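Local coordinates for protein condensin complex subunit 3 (Schizosaccharomyces pombe, PDB 5OQR) that serves as a regulatory, HEAT-repeat subunit of the condensin complex, which is required for the conversion of interphase chromatin into condensed mitotic-like chromosomes, at residues V336-Y347 and D377-S387. Numbering follows the deposited sequence.
Sequences VVQLTYYIERQY and DEIGRRKLLKS
K383 reaches across from helix 378-387 to the backbone of helix 336-347, where its NZ donates a hydrogen bond of 3.1 Å to V337 O. With CG anti to the backbone N (chi1 -170°) and the rest of the chain extended, its methylenes run past T340 CB and CG2 before the ammonium arrives, tilted 32° from the carbonyl plane. Y341 N approaches the same oxygen from the opposite face, giving it two donors. Cut back to an alanine, K383 would lose its ammonium and the methylenes along T340, and V337 O would probably keep Y341 N alone of these two donors. The two branches of T340 divide the work: OG1 donates a 2.7 Å hydrogen bond to V336 O, which T340 N reaches from the opposite face, while resting 3.4 Å from L384 CB, and CG2 meets S387 CB at 3.5 Å. L384 crosses T340 obliquely and also touches L408 and L412 of helix 399-412. Toward the helix starts, V336 CG2 lies over the bare backbone of G380, 3.4 Å from its CA. At the far end S387 OG lies at the ring edge of Y347, whose hydroxyl bonds H405, while a water donates to E344 OE2 and, weakly, to S387 O. Segment 377-387 lies largely in HEAT 6; with helix 356-372 between them in the chain, the two helices run nearly parallel (18°), as equivalent helices of neighbouring repeats do in HEAT-type alpha solenoids.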
ATOM      1  N   VAL A 336      29.498 -13.440  22.882  1.00 35.76           N
ATOM      2  CA  VAL A 336      30.195 -13.357  21.602  1.00 41.24           C
ATOM      3  C   VAL A 336      31.173 -14.511  21.438  1.00 37.98           C
ATOM      4  O   VAL A 336      31.411 -14.978  20.317  1.00 40.65           O
ATOM      5  CB  VAL A 336      30.906 -11.997  21.471  1.00 45.77           C
ATOM      6  CG1 VAL A 336      29.902 -10.865  21.517  1.00 58.78           C
ATOM      7  CG2 VAL A 336      31.929 -11.840  22.561  1.00 62.95           C
ATOM      8  N   VAL A 337      31.762 -14.984  22.538  1.00 41.72           N
ATOM      9  CA  VAL A 337      32.682 -16.117  22.462  1.00 42.31           C
ATOM     10  C   VAL A 337      31.973 -17.331  21.878  1.00 39.17           C
ATOM     11  O   VAL A 337      32.462 -17.969  20.940  1.00 38.54           O
ATOM     12  CB  VAL A 337      33.269 -16.423  23.852  1.00 40.63           C
ATOM     13  CG1 VAL A 337      34.152 -17.666  23.805  1.00 51.25           C
ATOM     14  CG2 VAL A 337      34.061 -15.231  24.365  1.00 46.61           C
ATOM     15  N   GLN A 338      30.807 -17.669  22.430  1.00 39.89           N
ATOM     16  CA  GLN A 338      30.029 -18.778  21.893  1.00 38.35           C
ATOM     17  C   GLN A 338      29.537 -18.463  20.488  1.00 37.27           C
ATOM     18  O   GLN A 338      29.503 -19.345  19.622  1.00 32.73           O
ATOM     19  CB  GLN A 338      28.845 -19.084  22.809  1.00 39.21           C
ATOM     20  CG  GLN A 338      29.178 -19.197  24.290  1.00 43.14           C
ATOM     21  CD  GLN A 338      27.960 -18.974  25.165  1.00 58.32           C
ATOM     22  OE1 GLN A 338      27.881 -17.987  25.898  1.00 47.90           O
ATOM     23  NE2 GLN A 338      26.999 -19.883  25.086  1.00 64.96           N
ATOM     24  N   LEU A 339      29.152 -17.209  20.246  1.00 36.32           N
ATOM     25  CA  LEU A 339      28.665 -16.813  18.930  1.00 29.87           C
ATOM     26  C   LEU A 339      29.748 -16.988  17.876  1.00 29.55           C
ATOM     27  O   LEU A 339      29.506 -17.559  16.808  1.00 28.28           O
ATOM     28  CB  LEU A 339      28.183 -15.365  18.972  1.00 31.92           C
ATOM     29  CG  LEU A 339      27.563 -14.821  17.686  1.00 24.70           C
ATOM     30  CD1 LEU A 339      26.190 -15.423  17.457  1.00 28.85           C
ATOM     31  CD2 LEU A 339      27.490 -13.311  17.740  1.00 29.41           C
ATOM     32  N   THR A 340      30.955 -16.491  18.158  1.00 30.44           N
ATOM     33  CA  THR A 340      32.077 -16.709  17.251  1.00 34.12           C
ATOM     34  C   THR A 340      32.261 -18.194  16.972  1.00 31.10           C
ATOM     35  O   THR A 340      32.521 -18.594  15.834  1.00 27.55           O
ATOM     36  CB  THR A 340      33.358 -16.117  17.842  1.00 35.79           C
ATOM     37  OG1 THR A 340      33.126 -14.759  18.236  1.00 39.93           O
ATOM     38  CG2 THR A 340      34.486 -16.152  16.822  1.00 35.98           C
ATOM     39  N   TYR A 341      32.119 -19.024  18.002  1.00 31.57           N
ATOM     40  CA  TYR A 341      32.227 -20.466  17.821  1.00 34.03           C
ATOM     41  C   TYR A 341      31.093 -21.000  16.953  1.00 35.12           C
ATOM     42  O   TYR A 341      31.330 -21.799  16.040  1.00 33.06           O
ATOM     43  CB  TYR A 341      32.248 -21.146  19.191  1.00 41.50           C
ATOM     44  CG  TYR A 341      32.158 -22.652  19.165  1.00 33.68           C
ATOM     45  CD1 TYR A 341      31.085 -23.308  19.748  1.00 36.81           C
ATOM     46  CD2 TYR A 341      33.147 -23.419  18.567  1.00 35.14           C
ATOM     47  CE1 TYR A 341      30.997 -24.682  19.735  1.00 42.38           C
ATOM     48  CE2 TYR A 341      33.067 -24.796  18.548  1.00 40.18           C
ATOM     49  CZ  TYR A 341      31.991 -25.423  19.137  1.00 43.46           C
ATOM     50  OH  TYR A 341      31.898 -26.795  19.121  1.00 38.68           O
ATOM     51  N   TYR A 342      29.859 -20.561  17.210  1.00 34.21           N
ATOM     52  CA  TYR A 342      28.723 -21.035  16.421  1.00 33.45           C
ATOM     53  C   TYR A 342      28.870 -20.649  14.956  1.00 31.74           C
ATOM     54  O   TYR A 342      28.528 -21.432  14.062  1.00 30.89           O
ATOM     55  CB  TYR A 342      27.418 -20.474  16.982  1.00 34.50           C
ATOM     56  CG  TYR A 342      27.135 -20.847  18.417  1.00 41.85           C
ATOM     57  CD1 TYR A 342      27.509 -22.083  18.925  1.00 40.65           C
ATOM     58  CD2 TYR A 342      26.492 -19.959  19.266  1.00 37.34           C
ATOM     59  CE1 TYR A 342      27.248 -22.422  20.237  1.00 40.35           C
ATOM     60  CE2 TYR A 342      26.229 -20.287  20.575  1.00 44.29           C
ATOM     61  CZ  TYR A 342      26.608 -21.520  21.056  1.00 42.77           C
ATOM     62  OH  TYR A 342      26.342 -21.843  22.366  1.00 43.64           O
ATOM     63  N   ILE A 343      29.362 -19.440  14.689  1.00 31.16           N
ATOM     64  CA  ILE A 343      29.588 -19.017  13.311  1.00 26.35           C
ATOM     65  C   ILE A 343      30.638 -19.901  12.651  1.00 30.55           C
ATOM     66  O   ILE A 343      30.496 -20.297  11.489  1.00 31.34           O
ATOM     67  CB  ILE A 343      29.989 -17.529  13.273  1.00 20.18           C
ATOM     68  CG1 ILE A 343      28.808 -16.658  13.696  1.00 25.18           C
ATOM     69  CG2 ILE A 343      30.477 -17.126  11.880  1.00 22.91           C
ATOM     70  CD1 ILE A 343      29.146 -15.187  13.886  1.00 21.55           C
ATOM     71  N   GLU A 344      31.706 -20.231  13.380  1.00 31.64           N
ATOM     72  CA  GLU A 344      32.806 -20.969  12.770  1.00 30.61           C
ATOM     73  C   GLU A 344      32.428 -22.415  12.472  1.00 30.68           C
ATOM     74  O   GLU A 344      32.878 -22.972  11.467  1.00 31.33           O
ATOM     75  CB  GLU A 344      34.043 -20.896  13.660  1.00 30.01           C
ATOM     76  CG  GLU A 344      34.630 -19.495  13.717  1.00 36.35           C
ATOM     77  CD  GLU A 344      36.138 -19.479  13.769  1.00 47.25           C
ATOM     78  OE1 GLU A 344      36.690 -19.523  14.888  1.00 54.10           O
ATOM     79  OE2 GLU A 344      36.772 -19.423  12.692  1.00 55.83           O
ATOM     80  N   ARG A 345      31.601 -23.038  13.314  1.00 29.21           N
ATOM     81  CA  ARG A 345      31.046 -24.338  12.955  1.00 29.80           C
ATOM     82  C   ARG A 345      30.291 -24.257  11.638  1.00 32.30           C
ATOM     83  O   ARG A 345      30.345 -25.183  10.822  1.00 36.06           O
ATOM     84  CB  ARG A 345      30.112 -24.848  14.052  1.00 35.94           C
ATOM     85  CG  ARG A 345      30.777 -25.143  15.373  1.00 37.04           C
ATOM     86  CD  ARG A 345      29.799 -25.791  16.339  1.00 43.90           C
ATOM     87  NE  ARG A 345      29.587 -27.210  16.054  1.00 50.55           N
ATOM     88  CZ  ARG A 345      28.497 -27.727  15.492  1.00 50.45           C
ATOM     89  NH1 ARG A 345      27.475 -26.958  15.141  1.00 58.67           N
ATOM     90  NH2 ARG A 345      28.426 -29.036  15.287  1.00 50.91           N
ATOM     91  N   GLN A 346      29.575 -23.153  11.417  1.00 38.37           N
ATOM     92  CA  GLN A 346      28.743 -23.033  10.228  1.00 31.91           C
ATOM     93  C   GLN A 346      29.579 -22.844   8.971  1.00 32.36           C
ATOM     94  O   GLN A 346      29.162 -23.263   7.886  1.00 34.28           O
ATOM     95  CB  GLN A 346      27.761 -21.872  10.405  1.00 32.24           C
ATOM     96  CG  GLN A 346      26.442 -22.053   9.676  1.00 32.93           C
ATOM     97  CD  GLN A 346      25.657 -23.257  10.162  1.00 32.05           C
ATOM     98  OE1 GLN A 346      25.135 -24.031   9.364  1.00 34.96           O
ATOM     99  NE2 GLN A 346      25.567 -23.417  11.474  1.00 30.88           N
ATOM    100  N   TYR A 347      30.753 -22.220   9.088  1.00 30.87           N
ATOM    101  CA  TYR A 347      31.663 -22.132   7.948  1.00 26.44           C
ATOM    102  C   TYR A 347      31.946 -23.507   7.361  1.00 30.71           C
ATOM    103  O   TYR A 347      32.046 -23.662   6.140  1.00 35.44           O
ATOM    104  CB  TYR A 347      32.978 -21.477   8.366  1.00 30.27           C
ATOM    105  CG  TYR A 347      32.902 -20.009   8.693  1.00 26.62           C
ATOM    106  CD1 TYR A 347      32.048 -19.159   8.005  1.00 36.52           C
ATOM    107  CD2 TYR A 347      33.700 -19.470   9.687  1.00 27.71           C
ATOM    108  CE1 TYR A 347      31.990 -17.816   8.308  1.00 35.11           C
ATOM    109  CE2 TYR A 347      33.649 -18.141   9.998  1.00 34.53           C
ATOM    110  CZ  TYR A 347      32.794 -17.316   9.306  1.00 38.22           C
ATOM    111  OH  TYR A 347      32.751 -15.985   9.622  1.00 32.75           O
ATOM    112  N   ASP A 377      32.846  -7.059  26.451  1.00100.19           N
ATOM    113  CA  ASP A 377      33.765  -8.173  26.637  1.00 93.13           C
ATOM    114  C   ASP A 377      34.938  -8.052  25.674  1.00 84.59           C
ATOM    115  O   ASP A 377      34.899  -8.595  24.566  1.00 82.29           O
ATOM    116  CB  ASP A 377      33.041  -9.504  26.429  1.00 94.75           C
ATOM    117  CG  ASP A 377      33.943 -10.698  26.654  1.00 96.74           C
ATOM    118  OD1 ASP A 377      34.950 -10.555  27.377  1.00 98.41           O
ATOM    119  OD2 ASP A 377      33.648 -11.781  26.106  1.00 99.69           O
ATOM    120  N   GLU A 378      35.976  -7.321  26.085  1.00 85.68           N
ATOM    121  CA  GLU A 378      37.173  -7.201  25.263  1.00 89.56           C
ATOM    122  C   GLU A 378      37.633  -8.564  24.767  1.00 85.45           C
ATOM    123  O   GLU A 378      37.954  -8.727  23.585  1.00 84.03           O
ATOM    124  CB  GLU A 378      38.285  -6.520  26.065  1.00 98.18           C
ATOM    125  CG  GLU A 378      38.062  -5.029  26.283  1.00113.00           C
ATOM    126  CD  GLU A 378      38.635  -4.530  27.598  1.00120.73           C
ATOM    127  OE1 GLU A 378      38.534  -5.255  28.610  1.00116.91           O
ATOM    128  OE2 GLU A 378      39.187  -3.409  27.619  1.00116.18           O
ATOM    129  N   ILE A 379      37.641  -9.561  25.655  1.00 88.14           N
ATOM    130  CA  ILE A 379      38.120 -10.896  25.301  1.00 83.44           C
ATOM    131  C   ILE A 379      37.390 -11.402  24.066  1.00 76.98           C
ATOM    132  O   ILE A 379      38.001 -11.757  23.052  1.00 76.82           O
ATOM    133  CB  ILE A 379      37.942 -11.862  26.486  1.00 90.15           C
ATOM    134  CG1 ILE A 379      38.857 -11.465  27.650  1.00 98.65           C
ATOM    135  CG2 ILE A 379      38.228 -13.307  26.065  1.00 85.75           C
ATOM    136  CD1 ILE A 379      38.223 -10.528  28.672  1.00 92.83           C
ATOM    137  N   GLY A 380      36.060 -11.444  24.145  1.00 73.71           N
ATOM    138  CA  GLY A 380      35.271 -11.934  23.033  1.00 64.08           C
ATOM    139  C   GLY A 380      35.285 -11.004  21.839  1.00 58.91           C
ATOM    140  O   GLY A 380      35.165 -11.455  20.696  1.00 48.25           O
ATOM    141  N   ARG A 381      35.430  -9.699  22.078  1.00 66.61           N
ATOM    142  CA  ARG A 381      35.612  -8.759  20.977  1.00 58.54           C
ATOM    143  C   ARG A 381      36.841  -9.124  20.156  1.00 55.44           C
ATOM    144  O   ARG A 381      36.791  -9.165  18.922  1.00 48.31           O
ATOM    145  CB  ARG A 381      35.733  -7.335  21.525  1.00 65.47           C
ATOM    146  CG  ARG A 381      36.080  -6.289  20.477  1.00 65.06           C
ATOM    147  CD  ARG A 381      36.244  -4.913  21.091  1.00 70.06           C
ATOM    148  NE  ARG A 381      37.119  -4.067  20.276  1.00 78.97           N
ATOM    149  CZ  ARG A 381      38.356  -3.699  20.601  1.00 76.96           C
ATOM    150  NH1 ARG A 381      39.051  -2.933  19.769  1.00 82.72           N
ATOM    151  NH2 ARG A 381      38.905  -4.071  21.750  1.00 83.16           N
ATOM    152  N   ARG A 382      37.958  -9.399  20.833  1.00 63.69           N
ATOM    153  CA  ARG A 382      39.188  -9.750  20.132  1.00 57.52           C
ATOM    154  C   ARG A 382      39.040 -11.068  19.382  1.00 48.77           C
ATOM    155  O   ARG A 382      39.563 -11.220  18.272  1.00 40.06           O
ATOM    156  CB  ARG A 382      40.342  -9.826  21.130  1.00 74.99           C
ATOM    157  CG  ARG A 382      40.634  -8.508  21.830  1.00 86.60           C
ATOM    158  CD  ARG A 382      40.910  -8.702  23.315  1.00100.96           C
ATOM    159  NE  ARG A 382      42.042  -9.586  23.568  1.00106.24           N
ATOM    160  CZ  ARG A 382      43.315  -9.205  23.559  1.00106.28           C
ATOM    161  NH1 ARG A 382      43.637  -7.945  23.300  1.00106.11           N
ATOM    162  NH2 ARG A 382      44.270 -10.090  23.807  1.00102.52           N
ATOM    163  N   LYS A 383      38.333 -12.034  19.969  1.00 46.35           N
ATOM    164  CA  LYS A 383      38.164 -13.323  19.310  1.00 46.66           C
ATOM    165  C   LYS A 383      37.393 -13.168  18.006  1.00 45.67           C
ATOM    166  O   LYS A 383      37.847 -13.606  16.943  1.00 41.49           O
ATOM    167  CB  LYS A 383      37.447 -14.303  20.238  1.00 49.78           C
ATOM    168  CG  LYS A 383      37.443 -15.732  19.719  1.00 48.66           C
ATOM    169  CD  LYS A 383      36.447 -16.607  20.454  1.00 52.26           C
ATOM    170  CE  LYS A 383      36.355 -17.982  19.810  1.00 65.70           C
ATOM    171  NZ  LYS A 383      35.385 -18.874  20.501  1.00 61.76           N
ATOM    172  N   LEU A 384      36.216 -12.543  18.072  1.00 46.53           N
ATOM    173  CA  LEU A 384      35.404 -12.369  16.874  1.00 41.20           C
ATOM    174  C   LEU A 384      36.153 -11.579  15.810  1.00 37.67           C
ATOM    175  O   LEU A 384      36.028 -11.860  14.613  1.00 30.76           O
ATOM    176  CB  LEU A 384      34.090 -11.678  17.237  1.00 38.62           C
ATOM    177  CG  LEU A 384      33.100 -11.427  16.102  1.00 37.93           C
ATOM    178  CD1 LEU A 384      32.773 -12.709  15.352  1.00 35.60           C
ATOM    179  CD2 LEU A 384      31.841 -10.803  16.666  1.00 38.90           C
ATOM    180  N   LEU A 385      36.940 -10.587  16.226  1.00 37.73           N
ATOM    181  CA  LEU A 385      37.735  -9.826  15.270  1.00 33.55           C
ATOM    182  C   LEU A 385      38.731 -10.727  14.554  1.00 33.78           C
ATOM    183  O   LEU A 385      38.892 -10.651  13.331  1.00 33.14           O
ATOM    184  CB  LEU A 385      38.453  -8.686  15.989  1.00 39.90           C
ATOM    185  CG  LEU A 385      39.330  -7.788  15.119  1.00 41.95           C
ATOM    186  CD1 LEU A 385      38.502  -7.097  14.053  1.00 48.36           C
ATOM    187  CD2 LEU A 385      40.048  -6.769  15.980  1.00 60.04           C
ATOM    188  N   LYS A 386      39.414 -11.591  15.307  1.00 40.80           N
ATOM    189  CA  LYS A 386      40.319 -12.557  14.696  1.00 36.53           C
ATOM    190  C   LYS A 386      39.581 -13.444  13.705  1.00 40.50           C
ATOM    191  O   LYS A 386      40.028 -13.636  12.569  1.00 39.64           O
ATOM    192  CB  LYS A 386      40.976 -13.409  15.779  1.00 58.64           C
ATOM    193  CG  LYS A 386      42.476 -13.267  15.866  1.00 65.05           C
ATOM    194  CD  LYS A 386      43.009 -14.151  16.972  1.00 79.16           C
ATOM    195  CE  LYS A 386      44.515 -14.088  17.066  1.00 93.87           C
ATOM    196  NZ  LYS A 386      44.972 -14.480  18.427  1.00104.02           N
ATOM    197  N   SER A 387      38.447 -14.006  14.125  1.00 40.85           N
ATOM    198  CA  SER A 387      37.671 -14.871  13.243  1.00 38.98           C
ATOM    199  C   SER A 387      37.294 -14.144  11.959  1.00 36.90           C
ATOM    200  O   SER A 387      37.476 -14.672  10.856  1.00 34.52           O
ATOM    201  CB  SER A 387      36.423 -15.368  13.972  1.00 43.52           C
ATOM    202  OG  SER A 387      35.664 -16.236  13.151  1.00 49.51           O
TER
HETATM  203  O   HOH W   1      37.687 -17.983  10.162  1.00 44.54           O